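Local coordinates for putative uncharacterized protein (Ustilago maydis, PDB 4GNX) that binds single-stranded DNA through a series of OB-fold domains, probably as the large subunit of replication protein A, at residues N14-K19 / S77-N82; E37-S42 / A60-Y65; E120-N125 / Q134-I139; R272-Q277 / V350-G355. All blocks are in the same frame, centred on the assembly; numbering follows the deposited sequence.

Contact 1: N14-K19 / S77-N82; sequences NRWTIK and SKARVN
At the start of the segment, the carbonyl O of Asn-14 lies 4.1 Å from NZ of Lys-78, a loose approach. Arg-15 then turns its side chain away, and the weight of the contact falls on Trp-16. With CG in the crowded position between backbone N and carbonyl carbon (chi1 62°), the indole is carried across the chain that follows strand 73-77. The CZ2-CH2 side of the ring comes closest to Ala-79, CZ2 lying 3.2 Å from Ala-79 O and CH2 4.1 Å from Ala-79 CB. Val-81 adds its CG2 methyl obliquely, 4.1 Å from Trp-16 NE1, while Ile-97 of strand 95-99 also packs on the indole. Thr-17 pairs with Ser-77 as an antiparallel non-hydrogen-bonded pair, joining strands 17-30 and 73-77 of the OB-fold sheet. Both hydroxyls lie on the same face: Thr-17 OG1 beside its backbone N, Ser-77 OG anti to its own (chi1 -158°), and they hydrogen-bond at 2.6 Å. Ser-77 OG is also 3.0 Å from Trp-16 O. The serine has one proton for these two neighbours, so it can serve the carbonyl fully only when the threonine supplies the proton between the hydroxyls.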
loop_
_atom_site.group_PDB
_atom_site.type_symbol
_atom_site.label_atom_id
_atom_site.label_comp_id
_atom_site.label_asym_id
_atom_site.label_seq_id
_atom_site.Cartn_x
_atom_site.Cartn_y
_atom_site.Cartn_z
ATOM N N ASN C 14 28.785 12.870 22.719
ATOM C CA ASN C 14 27.951 12.886 23.920
ATOM C C ASN C 14 27.827 14.239 24.601
ATOM O O ASN C 14 26.847 14.488 25.301
ATOM C CB ASN C 14 28.426 11.831 24.913
ATOM C CG ASN C 14 28.231 10.421 24.393
ATOM O OD1 ASN C 14 27.374 10.179 23.530
ATOM N ND2 ASN C 14 29.030 9.480 24.906
ATOM N N ARG C 15 28.818 15.100 24.398
ATOM C CA ARG C 15 28.764 16.461 24.898
ATOM C C ARG C 15 28.043 17.334 23.868
ATOM O O ARG C 15 28.665 17.787 22.907
ATOM C CB ARG C 15 30.181 16.986 25.160
ATOM C CG ARG C 15 30.225 18.299 25.931
ATOM C CD ARG C 15 31.616 18.906 25.982
ATOM N NE ARG C 15 32.411 18.422 27.108
ATOM C CZ ARG C 15 32.306 18.874 28.361
ATOM N NH1 ARG C 15 31.414 19.816 28.676
ATOM N NH2 ARG C 15 33.087 18.378 29.316
ATOM N N TRP C 16 26.739 17.557 24.047
ATOM C CA TRP C 16 25.995 18.454 23.144
ATOM C C TRP C 16 24.809 19.130 23.769
ATOM O O TRP C 16 24.217 18.620 24.731
ATOM C CB TRP C 16 25.569 17.738 21.858
ATOM C CG TRP C 16 24.626 16.580 22.093
ATOM C CD1 TRP C 16 24.948 15.223 22.187
ATOM C CD2 TRP C 16 23.171 16.638 22.294
ATOM N NE1 TRP C 16 23.824 14.462 22.413
ATOM C CE2 TRP C 16 22.727 15.247 22.492
ATOM C CE3 TRP C 16 22.230 17.654 22.317
ATOM C CZ2 TRP C 16 21.398 14.928 22.712
ATOM C CZ3 TRP C 16 20.894 17.318 22.533
ATOM C CH2 TRP C 16 20.489 15.989 22.728
ATOM N N THR C 17 24.465 20.289 23.205
ATOM C CA THR C 17 23.240 21.030 23.518
ATOM C C THR C 17 22.572 21.529 22.231
ATOM O O THR C 17 23.245 22.028 21.331
ATOM C CB THR C 17 23.544 22.246 24.411
ATOM O OG1 THR C 17 23.871 21.804 25.733
ATOM C CG2 THR C 17 22.352 23.181 24.488
ATOM N N ILE C 18 21.253 21.405 22.143
ATOM C CA ILE C 18 20.555 21.953 20.983
ATOM C C ILE C 18 19.605 23.076 21.367
ATOM O O ILE C 18 19.068 23.088 22.476
ATOM C CB ILE C 18 19.807 20.873 20.158
ATOM C CG1 ILE C 18 18.743 20.161 20.997
ATOM C CG2 ILE C 18 20.790 19.894 19.517
ATOM C CD1 ILE C 18 17.947 19.150 20.195
ATOM N N LYS C 19 19.415 24.015 20.449
ATOM C CA LYS C 19 18.410 25.058 20.597
ATOM C C LYS C 19 17.322 24.809 19.554
ATOM O O LYS C 19 17.554 24.968 18.354
ATOM C CB LYS C 19 19.055 26.422 20.376
ATOM C CG LYS C 19 18.682 27.477 21.414
ATOM C CD LYS C 19 17.729 28.528 20.860
ATOM C CE LYS C 19 18.448 29.728 20.245
ATOM N NZ LYS C 19 18.317 30.997 21.028
ATOM N N SER C 77 19.664 19.243 26.389
ATOM C CA SER C 77 21.033 18.827 26.644
ATOM C C SER C 77 21.111 17.510 27.398
ATOM O O SER C 77 20.314 17.250 28.298
ATOM C CB SER C 77 21.742 19.905 27.469
ATOM O OG SER C 77 23.142 19.817 27.322
ATOM N N LYS C 78 22.094 16.697 27.022
ATOM C CA LYS C 78 22.467 15.478 27.752
ATOM C C LYS C 78 21.365 14.422 27.737
ATOM O O LYS C 78 20.840 14.019 28.784
ATOM C CB LYS C 78 22.941 15.807 29.176
ATOM C CG LYS C 78 24.282 15.186 29.508
ATOM C CD LYS C 78 25.168 16.170 30.263
ATOM C CE LYS C 78 26.571 15.612 30.530
ATOM N NZ LYS C 78 27.290 15.261 29.268
ATOM N N ALA C 79 21.050 13.996 26.513
ATOM C CA ALA C 79 20.059 12.973 26.181
ATOM C C ALA C 79 20.657 11.986 25.160
ATOM O O ALA C 79 21.626 12.310 24.477
ATOM C CB ALA C 79 18.830 13.640 25.604
ATOM N N ARG C 80 20.084 10.789 25.052
ATOM C CA ARG C 80 20.616 9.770 24.139
ATOM C C ARG C 80 20.145 10.002 22.711
ATOM O O ARG C 80 19.005 10.387 22.471
ATOM C CB ARG C 80 20.264 8.339 24.595
ATOM C CG ARG C 80 20.437 8.109 26.093
ATOM C CD ARG C 80 20.983 6.739 26.533
ATOM N NE ARG C 80 21.079 6.712 28.005
ATOM C CZ ARG C 80 21.468 5.680 28.752
ATOM N NH1 ARG C 80 21.826 4.523 28.196
ATOM N NH2 ARG C 80 21.494 5.808 30.079
ATOM N N VAL C 81 21.056 9.790 21.768
ATOM C CA VAL C 81 20.707 9.753 20.359
ATOM C C VAL C 81 20.562 8.296 19.974
ATOM O O VAL C 81 21.503 7.504 20.120
ATOM C CB VAL C 81 21.792 10.349 19.463
ATOM C CG1 VAL C 81 21.324 10.313 18.024
ATOM C CG2 VAL C 81 22.140 11.759 19.891
ATOM N N ASN C 82 19.377 7.978 19.471
ATOM C CA ASN C 82 18.989 6.627 19.138
ATOM C C ASN C 82 18.648 6.480 17.691
ATOM O O ASN C 82 18.401 7.469 17.021
ATOM C CB ASN C 82 17.747 6.271 19.922
ATOM C CG ASN C 82 18.078 5.684 21.254
ATOM O OD1 ASN C 82 19.072 4.958 21.400
ATOM N ND2 ASN C 82 17.252 5.984 22.247
#

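Contact 2: E37-S42 / A60-Y65; sequences EGKLFS and AVDRFY. With nucleotides of chain G.
Phe-41 and Tyr-65 meet edge to face, with planes at 84° and centroids 5.3 Å apart. The tyrosine presents its CD1 edge, off-centre, to the phenylalanine face, so that Phe-41 CD1 and Tyr-65 CD1 come to 3.5 Å. Phe-41 reaches this position with CG between its backbone N and carbonyl carbon, whereas Tyr-65 holds CG anti to its N (chi1 -174°) and crosses Phe-41 obliquely. Beside the rings, Val-61 slides past Phe-41 in the opposite direction, its CG2 branch 4.0 Å from Phe-41 CD2 and 3.8 Å from Leu-40 CA. Helix 59-64 follows strand 51-57 and precedes strand 73-77, the usual place of the helix that closes one end of an OB-fold barrel, and here it packs against strand 39-46 with local axes 8.4 Å apart. Ile-28 of strand 17-30 also packs on Val-61 and Tyr-65, while Lys-25 makes a cation-pi contact with the tyrosine ring. At the more exposed margin the extended Lys-39 chain crosses Asp-62 at about a right angle, and NZ forms a salt bridge to Asp-62 OD1 of 2.8 Å, meeting the oxygen from above the carboxylate plane. Leu-40, between Lys-39 and Phe-41, points away from the helix, and its CD2 methyl lies 3.8 Å from O4' of DT3 of chain G, the bound DNA.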
loop_
_atom_site.group_PDB
_atom_site.type_symbol
_atom_site.label_atom_id
_atom_site.label_comp_id
_atom_site.label_asym_id
_atom_site.label_seq_id
_atom_site.Cartn_x
_atom_site.Cartn_y
_atom_site.Cartn_z
ATOM N N GLU C 37 4.567 -2.430 30.578
ATOM C CA GLU C 37 3.344 -1.709 30.936
ATOM C C GLU C 37 3.788 -0.371 31.527
ATOM O O GLU C 37 4.314 -0.333 32.637
ATOM C CB GLU C 37 2.508 -2.514 31.943
ATOM C CG GLU C 37 1.334 -1.779 32.572
ATOM C CD GLU C 37 1.642 -1.251 33.964
ATOM O OE1 GLU C 37 1.440 -0.038 34.191
ATOM O OE2 GLU C 37 2.085 -2.045 34.829
ATOM N N GLY C 38 3.603 0.721 30.788
ATOM C CA GLY C 38 4.111 2.014 31.243
ATOM C C GLY C 38 3.578 3.214 30.502
ATOM O O GLY C 38 2.470 3.178 29.959
ATOM N N LYS C 39 4.376 4.279 30.472
ATOM C CA LYS C 39 3.967 5.515 29.804
ATOM C C LYS C 39 5.074 6.247 29.044
ATOM O O LYS C 39 6.262 6.093 29.327
ATOM C CB LYS C 39 3.271 6.469 30.780
ATOM C CG LYS C 39 4.137 6.992 31.914
ATOM C CD LYS C 39 3.375 8.049 32.698
ATOM C CE LYS C 39 4.009 8.327 34.051
ATOM N NZ LYS C 39 3.467 9.592 34.622
ATOM N N LEU C 40 4.656 7.057 28.079
ATOM C CA LEU C 40 5.584 7.813 27.266
ATOM C C LEU C 40 4.916 8.962 26.535
ATOM O O LEU C 40 3.690 9.061 26.471
ATOM C CB LEU C 40 6.246 6.904 26.241
ATOM C CG LEU C 40 5.386 6.402 25.085
ATOM C CD1 LEU C 40 5.386 7.374 23.919
ATOM C CD2 LEU C 40 5.916 5.052 24.632
ATOM N N PHE C 41 5.736 9.832 25.977
ATOM C CA PHE C 41 5.225 10.879 25.133
ATOM C C PHE C 41 6.356 11.265 24.214
ATOM O O PHE C 41 7.503 10.843 24.402
ATOM C CB PHE C 41 4.778 12.089 25.956
ATOM C CG PHE C 41 5.888 13.040 26.266
ATOM C CD1 PHE C 41 5.962 14.275 25.627
ATOM C CD2 PHE C 41 6.891 12.696 27.171
ATOM C CE1 PHE C 41 7.008 15.155 25.900
ATOM C CE2 PHE C 41 7.927 13.582 27.453
ATOM C CZ PHE C 41 7.988 14.808 26.817
ATOM N N SER C 42 6.043 12.076 23.226
ATOM C CA SER C 42 7.067 12.520 22.333
ATOM C C SER C 42 6.782 13.890 21.805
ATOM O O SER C 42 5.660 14.375 21.802
ATOM C CB SER C 42 7.216 11.555 21.167
ATOM O OG SER C 42 6.072 11.614 20.344
ATOM N N ALA C 60 10.547 10.283 32.850
ATOM C CA ALA C 60 10.802 11.435 31.992
ATOM C C ALA C 60 9.523 12.222 31.634
ATOM O O ALA C 60 9.592 13.430 31.368
ATOM C CB ALA C 60 11.536 11.001 30.735
ATOM N N VAL C 61 8.374 11.539 31.627
ATOM C CA VAL C 61 7.099 12.192 31.341
ATOM C C VAL C 61 6.771 13.174 32.453
ATOM O O VAL C 61 6.416 14.328 32.194
ATOM C CB VAL C 61 5.925 11.200 31.229
ATOM C CG1 VAL C 61 4.635 11.941 30.910
ATOM C CG2 VAL C 61 6.205 10.155 30.171
ATOM N N ASP C 62 6.894 12.704 33.690
ATOM C CA ASP C 62 6.608 13.526 34.850
ATOM C C ASP C 62 7.496 14.751 34.851
ATOM O O ASP C 62 7.048 15.861 35.144
ATOM C CB ASP C 62 6.848 12.715 36.116
ATOM C CG ASP C 62 6.024 11.434 36.158
ATOM O OD1 ASP C 62 4.772 11.513 36.203
ATOM O OD2 ASP C 62 6.638 10.345 36.174
ATOM N N ARG C 63 8.751 14.538 34.489
ATOM C CA ARG C 63 9.737 15.588 34.514
ATOM C C ARG C 63 9.566 16.611 33.392
ATOM O O ARG C 63 9.708 17.810 33.625
ATOM C CB ARG C 63 11.141 14.983 34.496
ATOM C CG ARG C 63 11.470 14.226 35.767
ATOM C CD ARG C 63 12.886 13.681 35.797
ATOM N NE ARG C 63 13.908 14.718 35.660
ATOM C CZ ARG C 63 14.897 14.689 34.762
ATOM N NH1 ARG C 63 15.016 13.663 33.921
ATOM N NH2 ARG C 63 15.784 15.681 34.713
ATOM N N PHE C 64 9.246 16.157 32.184
ATOM C CA PHE C 64 9.302 17.059 31.034
ATOM C C PHE C 64 8.006 17.350 30.291
ATOM O O PHE C 64 7.922 18.363 29.587
ATOM C CB PHE C 64 10.377 16.596 30.062
ATOM C CG PHE C 64 11.712 16.399 30.711
ATOM C CD1 PHE C 64 12.337 17.448 31.382
ATOM C CD2 PHE C 64 12.343 15.171 30.672
ATOM C CE1 PHE C 64 13.572 17.270 31.990
ATOM C CE2 PHE C 64 13.578 14.994 31.270
ATOM C CZ PHE C 64 14.192 16.042 31.931
ATOM N N TYR C 65 7.003 16.483 30.438
ATOM C CA TYR C 65 5.754 16.697 29.719
ATOM C C TYR C 65 5.186 18.075 30.039
ATOM O O TYR C 65 4.878 18.836 29.116
ATOM C CB TYR C 65 4.706 15.607 29.963
ATOM C CG TYR C 65 3.483 15.802 29.089
ATOM C CD1 TYR C 65 3.463 15.326 27.774
ATOM C CD2 TYR C 65 2.364 16.492 29.555
ATOM C CE1 TYR C 65 2.354 15.509 26.957
ATOM C CE2 TYR C 65 1.254 16.685 28.744
ATOM C CZ TYR C 65 1.254 16.193 27.448
ATOM O OH TYR C 65 0.156 16.378 26.635
ATOM P P DT G 3 6.991 -1.560 23.359
ATOM O OP1 DT G 3 6.200 -2.720 23.843
ATOM O OP2 DT G 3 7.781 -1.674 22.110
ATOM O "O5'" DT G 3 5.988 -0.334 23.204
ATOM C "C5'" DT G 3 4.814 -0.268 24.032
ATOM C "C4'" DT G 3 3.807 0.675 23.423
ATOM O "O4'" DT G 3 4.470 1.916 23.093
ATOM C "C3'" DT G 3 3.164 0.177 22.127
ATOM O "O3'" DT G 3 1.759 0.442 22.188
ATOM C "C2'" DT G 3 3.846 1.003 21.049
ATOM C "C1'" DT G 3 4.105 2.300 21.783
ATOM N N1 DT G 3 5.193 3.132 21.235
ATOM C C2 DT G 3 4.842 4.268 20.538
ATOM O O2 DT G 3 3.683 4.597 20.338
ATOM N N3 DT G 3 5.905 5.000 20.068
ATOM C C4 DT G 3 7.250 4.723 20.232
ATOM O O4 DT G 3 8.092 5.483 19.760
ATOM C C5 DT G 3 7.545 3.519 20.984
ATOM C C7 DT G 3 8.973 3.134 21.214
ATOM C C6 DT G 3 6.515 2.796 21.442
#

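Contact 3: E120-N125 / Q134-I139; sequences EFVRIN and QQCDVI. Unlike the reference sequence in segment 134-139: Gln-135 (reference Thr).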
loop_
_atom_site.group_PDB
_atom_site.type_symbol
_atom_site.label_atom_id
_atom_site.label_comp_id
_atom_site.label_asym_id
_atom_site.label_seq_id
_atom_site.Cartn_x
_atom_site.Cartn_y
_atom_site.Cartn_z
ATOM N N GLU C 120 1.801 26.140 4.339
ATOM C CA GLU C 120 1.385 26.128 2.945
ATOM C C GLU C 120 -0.103 25.825 2.906
ATOM O O GLU C 120 -0.532 24.667 2.808
ATOM C CB GLU C 120 2.196 25.124 2.123
ATOM C CG GLU C 120 3.524 25.665 1.605
ATOM C CD GLU C 120 4.713 25.370 2.516
ATOM O OE1 GLU C 120 4.545 25.361 3.758
ATOM O OE2 GLU C 120 5.830 25.157 1.986
ATOM N N PHE C 121 -0.887 26.890 3.002
ATOM C CA PHE C 121 -2.318 26.756 3.176
ATOM C C PHE C 121 -3.066 26.380 1.917
ATOM O O PHE C 121 -2.813 26.902 0.833
ATOM C CB PHE C 121 -2.914 28.023 3.761
ATOM C CG PHE C 121 -2.645 28.192 5.215
ATOM C CD1 PHE C 121 -2.956 27.184 6.110
ATOM C CD2 PHE C 121 -2.094 29.365 5.694
ATOM C CE1 PHE C 121 -2.713 27.335 7.463
ATOM C CE2 PHE C 121 -1.852 29.530 7.046
ATOM C CZ PHE C 121 -2.163 28.513 7.933
ATOM N N VAL C 122 -4.002 25.464 2.094
ATOM C CA VAL C 122 -4.932 25.082 1.055
ATOM C C VAL C 122 -6.292 25.641 1.467
ATOM O O VAL C 122 -6.772 25.369 2.577
ATOM C CB VAL C 122 -5.001 23.542 0.927
ATOM C CG1 VAL C 122 -5.991 23.126 -0.151
ATOM C CG2 VAL C 122 -3.623 22.959 0.649
ATOM N N ARG C 123 -6.893 26.443 0.586
ATOM C CA ARG C 123 -8.231 26.975 0.835
ATOM C C ARG C 123 -9.220 25.820 0.798
ATOM O O ARG C 123 -9.059 24.897 0.002
ATOM C CB ARG C 123 -8.618 28.047 -0.190
ATOM C CG ARG C 123 -7.512 29.041 -0.523
ATOM C CD ARG C 123 -7.962 30.500 -0.447
ATOM N NE ARG C 123 -8.393 30.871 0.904
ATOM C CZ ARG C 123 -7.591 30.980 1.966
ATOM N NH1 ARG C 123 -6.283 30.748 1.866
ATOM N NH2 ARG C 123 -8.104 31.319 3.145
ATOM N N ILE C 124 -10.228 25.871 1.667
ATOM C CA ILE C 124 -11.253 24.814 1.782
ATOM C C ILE C 124 -11.853 24.369 0.427
ATOM O O ILE C 124 -12.120 23.179 0.225
ATOM C CB ILE C 124 -12.405 25.222 2.742
ATOM C CG1 ILE C 124 -11.881 25.875 4.033
ATOM C CG2 ILE C 124 -13.338 24.051 3.022
ATOM C CD1 ILE C 124 -11.091 24.973 4.942
ATOM N N ASN C 125 -12.067 25.313 -0.492
ATOM C CA ASN C 125 -12.575 24.969 -1.824
ATOM C C ASN C 125 -11.575 24.216 -2.721
ATOM O O ASN C 125 -11.966 23.596 -3.707
ATOM C CB ASN C 125 -13.163 26.201 -2.542
ATOM C CG ASN C 125 -12.337 27.458 -2.340
ATOM O OD1 ASN C 125 -12.093 27.887 -1.210
ATOM N ND2 ASN C 125 -11.911 28.061 -3.440
ATOM N N GLN C 134 -3.239 12.252 2.691
ATOM C CA GLN C 134 -2.085 13.124 2.534
ATOM C C GLN C 134 -2.069 14.323 3.482
ATOM O O GLN C 134 -3.126 14.811 3.914
ATOM C CB GLN C 134 -1.955 13.592 1.092
ATOM C CG GLN C 134 -1.166 12.631 0.224
ATOM C CD GLN C 134 -0.354 13.345 -0.834
ATOM O OE1 GLN C 134 -0.868 14.191 -1.568
ATOM N NE2 GLN C 134 0.928 13.010 -0.917
ATOM N N GLN C 135 -0.850 14.772 3.799
ATOM C CA GLN C 135 -0.594 15.914 4.682
ATOM C C GLN C 135 -0.958 17.195 3.971
ATOM O O GLN C 135 -0.690 17.336 2.779
ATOM C CB GLN C 135 0.891 15.993 5.062
ATOM C CG GLN C 135 1.597 14.657 5.222
ATOM C CD GLN C 135 1.078 13.861 6.406
ATOM O OE1 GLN C 135 -0.100 13.975 6.785
ATOM N NE2 GLN C 135 1.955 13.042 7.000
ATOM N N CYS C 136 -1.530 18.135 4.719
ATOM C CA CYS C 136 -2.005 19.392 4.163
ATOM C C CYS C 136 -2.150 20.452 5.260
ATOM O O CYS C 136 -2.324 20.108 6.429
ATOM C CB CYS C 136 -3.310 19.133 3.391
ATOM S SG CYS C 136 -4.707 20.221 3.715
ATOM N N ASP C 137 -2.046 21.727 4.884
ATOM C CA ASP C 137 -2.228 22.831 5.828
ATOM C C ASP C 137 -3.510 23.602 5.556
ATOM O O ASP C 137 -3.782 23.956 4.415
ATOM C CB ASP C 137 -1.051 23.794 5.751
ATOM C CG ASP C 137 0.209 23.229 6.365
ATOM O OD1 ASP C 137 0.146 22.136 6.970
ATOM O OD2 ASP C 137 1.270 23.887 6.238
ATOM N N VAL C 138 -4.282 23.883 6.604
ATOM C CA VAL C 138 -5.570 24.573 6.455
ATOM C C VAL C 138 -5.788 25.636 7.528
ATOM O O VAL C 138 -5.565 25.382 8.709
ATOM C CB VAL C 138 -6.761 23.577 6.483
ATOM C CG1 VAL C 138 -8.076 24.278 6.785
ATOM C CG2 VAL C 138 -6.865 22.811 5.171
ATOM N N ILE C 139 -6.221 26.822 7.094
ATOM C CA ILE C 139 -6.731 27.866 7.993
ATOM C C ILE C 139 -8.196 28.236 7.675
ATOM O O ILE C 139 -8.637 28.148 6.522
ATOM C CB ILE C 139 -5.827 29.124 7.986
ATOM C CG1 ILE C 139 -6.146 30.028 9.188
ATOM C CG2 ILE C 139 -5.904 29.846 6.642
ATOM C CD1 ILE C 139 -5.122 31.107 9.448
#
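The irregular segment 120-125 runs at 71° to strand segment 136-139, closest where the CA atoms of Phe-121 and Asp-137 stand 4.7 Å apart, and Val-122 N donates to Asp-137 O at 2.8 Å, nearly along the C=O axis. Asp-137 is gripped a second time through its side chain: CG lies beside the backbone N (chi1 -73°), which brings OD2 to Glu-120 N at 3.0 Å, and the N-H enters on the anti lone pair in an almost straight line. Glu-120 OE1 is another negative group, 4.4 Å from Asp-137 OD2, a repulsion probably eased by Lys-202, which forms a salt bridge with the same OD2. Gly-203 N meanwhile donates to OD1, so both carboxylate oxygens are engaged. Phe-121 lays one face over Ile-139: the CB of the isoleucine stands 3.8 Å from the ring centroid, close to the normal, as a CH-pi contact. The ring edge is turned instead to Asp-137 O and Val-138 N, in its plane. Further along, Ile-124 crosses Val-138 at about a right angle, CD1 to CG1 at 3.6 Å. The loop that follows strand 104-107 is thereby laid on the first strand of the second OB domain, 135-152, with strand 198-207 paired to that strand and helix 229-242 packing on Phe-121 and Ile-139.

Contact 4: R272-Q277 / V350-G355; sequences RRTIVQ and VADATG
Ile-275 and Thr-354 bury the most surface here, with Asp-352 binding them together. The isoleucine aims CD1 into the turn after strand 341-352, 3.3 Å from Gly-355 O and 3.4 Å from Asp-352 OD1, its chain sliding past that of the aspartate in the opposite direction. Its backbone N-H meets Asp-352 OD2 on the syn lone pair, almost straight, at 3.3 Å. Thr-354 sits across the helix start: OG1 accepts from Val-276 N at 3.2 Å and donates to Asp-352 OD1 at 2.6 Å, while its CB packs 3.4 Å from Val-276 CG1. Asp-352 OD1 also takes Thr-354 N, making an Asx turn. Thr-274, the N-cap, and Gln-277 form a capping box, though the bond to Thr-274 OG1 is weak. Leu-9 of a neighbouring subunit packs on Ala-351. First-turn amides of helix 275-280 are thus met by a carboxylate and a hydroxyl, and the helix N-terminus probably stabilises the negative charge of Asp-352.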
loop_
_atom_site.group_PDB
_atom_site.type_symbol
_atom_site.label_atom_id
_atom_site.label_comp_id
_atom_site.label_asym_id
_atom_site.label_seq_id
_atom_site.Cartn_x
_atom_site.Cartn_y
_atom_site.Cartn_z
ATOM N N ARG C 272 -8.317 0.856 3.162
ATOM C CA ARG C 272 -7.659 -0.370 2.708
ATOM C C ARG C 272 -7.430 -1.321 3.881
ATOM O O ARG C 272 -7.082 -0.894 4.979
ATOM C CB ARG C 272 -6.349 -0.116 1.958
ATOM C CG ARG C 272 -6.236 -0.997 0.709
ATOM C CD ARG C 272 -4.864 -1.635 0.473
ATOM N NE ARG C 272 -3.830 -0.788 -0.149
ATOM C CZ ARG C 272 -4.032 0.351 -0.819
ATOM N NH1 ARG C 272 -5.248 0.853 -1.015
ATOM N NH2 ARG C 272 -2.991 1.013 -1.308
ATOM N N ARG C 273 -7.657 -2.607 3.646
ATOM C CA ARG C 273 -7.543 -3.625 4.681
ATOM C C ARG C 273 -6.885 -4.873 4.115
ATOM O O ARG C 273 -6.832 -5.058 2.911
ATOM C CB ARG C 273 -8.935 -3.973 5.231
ATOM C CG ARG C 273 -9.584 -2.878 6.063
ATOM C CD ARG C 273 -9.255 -3.059 7.530
ATOM N NE ARG C 273 -9.439 -1.845 8.330
ATOM C CZ ARG C 273 -8.443 -1.156 8.887
ATOM N NH1 ARG C 273 -7.185 -1.563 8.727
ATOM N NH2 ARG C 273 -8.704 -0.068 9.611
ATOM N N THR C 274 -6.358 -5.724 4.972
ATOM C CA THR C 274 -5.970 -7.051 4.523
ATOM C C THR C 274 -7.087 -8.025 4.920
ATOM O O THR C 274 -7.908 -7.725 5.792
ATOM C CB THR C 274 -4.616 -7.499 5.107
ATOM O OG1 THR C 274 -4.768 -7.799 6.506
ATOM C CG2 THR C 274 -3.581 -6.403 4.917
ATOM N N ILE C 275 -7.111 -9.185 4.280
ATOM C CA ILE C 275 -8.130 -10.187 4.541
ATOM C C ILE C 275 -8.173 -10.578 6.037
ATOM O O ILE C 275 -9.259 -10.802 6.621
ATOM C CB ILE C 275 -7.907 -11.416 3.642
ATOM C CG1 ILE C 275 -8.135 -11.037 2.175
ATOM C CG2 ILE C 275 -8.775 -12.586 4.083
ATOM C CD1 ILE C 275 -7.573 -12.029 1.180
ATOM N N VAL C 276 -7.005 -10.639 6.672
ATOM C CA VAL C 276 -7.003 -10.970 8.075
ATOM C C VAL C 276 -7.678 -9.852 8.871
ATOM O O VAL C 276 -8.451 -10.132 9.792
ATOM C CB VAL C 276 -5.606 -11.307 8.613
ATOM C CG1 VAL C 276 -4.703 -10.084 8.638
ATOM C CG2 VAL C 276 -5.727 -11.905 10.001
ATOM N N GLN C 277 -7.414 -8.599 8.490
ATOM C CA GLN C 277 -8.012 -7.455 9.180
ATOM C C GLN C 277 -9.523 -7.480 9.043
ATOM O O GLN C 277 -10.234 -7.347 10.037
ATOM C CB GLN C 277 -7.460 -6.137 8.669
ATOM C CG GLN C 277 -6.030 -5.896 9.093
ATOM C CD GLN C 277 -5.446 -4.655 8.478
ATOM O OE1 GLN C 277 -5.597 -4.402 7.284
ATOM N NE2 GLN C 277 -4.764 -3.872 9.293
ATOM N N VAL C 350 -10.538 -15.221 -3.251
ATOM C CA VAL C 350 -9.375 -14.353 -3.399
ATOM C C VAL C 350 -8.470 -14.494 -2.197
ATOM O O VAL C 350 -8.944 -14.731 -1.085
ATOM C CB VAL C 350 -9.757 -12.861 -3.601
ATOM C CG1 VAL C 350 -10.729 -12.708 -4.766
ATOM C CG2 VAL C 350 -10.314 -12.233 -2.327
ATOM N N ALA C 351 -7.166 -14.350 -2.428
ATOM C CA ALA C 351 -6.168 -14.512 -1.368
ATOM C C ALA C 351 -5.143 -13.399 -1.380
ATOM O O ALA C 351 -4.918 -12.769 -2.402
ATOM C CB ALA C 351 -5.470 -15.846 -1.505
ATOM N N ASP C 352 -4.561 -13.144 -0.219
ATOM C CA ASP C 352 -3.355 -12.332 -0.096
ATOM C C ASP C 352 -2.425 -13.054 0.872
ATOM O O ASP C 352 -2.587 -14.261 1.085
ATOM C CB ASP C 352 -3.677 -10.900 0.340
ATOM C CG ASP C 352 -4.288 -10.796 1.768
ATOM O OD1 ASP C 352 -4.402 -11.824 2.499
ATOM O OD2 ASP C 352 -4.655 -9.639 2.154
ATOM N N ALA C 353 -1.472 -12.341 1.475
ATOM C CA ALA C 353 -0.512 -12.995 2.382
ATOM C C ALA C 353 -1.057 -13.242 3.785
ATOM O O ALA C 353 -0.411 -13.919 4.594
ATOM C CB ALA C 353 0.789 -12.232 2.446
ATOM N N THR C 354 -2.245 -12.719 4.074
ATOM C CA THR C 354 -2.835 -12.815 5.410
ATOM C C THR C 354 -3.985 -13.816 5.469
ATOM O O THR C 354 -4.486 -14.135 6.539
ATOM C CB THR C 354 -3.330 -11.439 5.889
ATOM O OG1 THR C 354 -4.323 -10.928 4.981
ATOM C CG2 THR C 354 -2.156 -10.439 5.982
ATOM N N GLY C 355 -4.407 -14.314 4.316
ATOM C CA GLY C 355 -5.561 -15.206 4.261
ATOM C C GLY C 355 -6.296 -15.288 2.934
ATOM O O GLY C 355 -5.870 -14.743 1.903
#

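Contact 2 is the buried member of the set, whereas contacts 1, 3 and 4 are only partly buried; all four mix apolar packing with polar bonds. Contacts 1 and 2 share one sheet, in which strands 17-30 and 39-46 are neighbours; contact 2 is nested within the loop closed by contact 1, with centres 18 Å apart. Contacts 3 and 4 follow in series along the chain, on opposite sides of its centre. Chemistry varies with place: paired hydroxyls and an indole at a strand junction, aromatic rings with a marginal salt bridge under a helix, a carboxylate gripping a loop beside a strand, and a carboxylate and a hydroxyl of a strand turn accepting from the first amides of a helix.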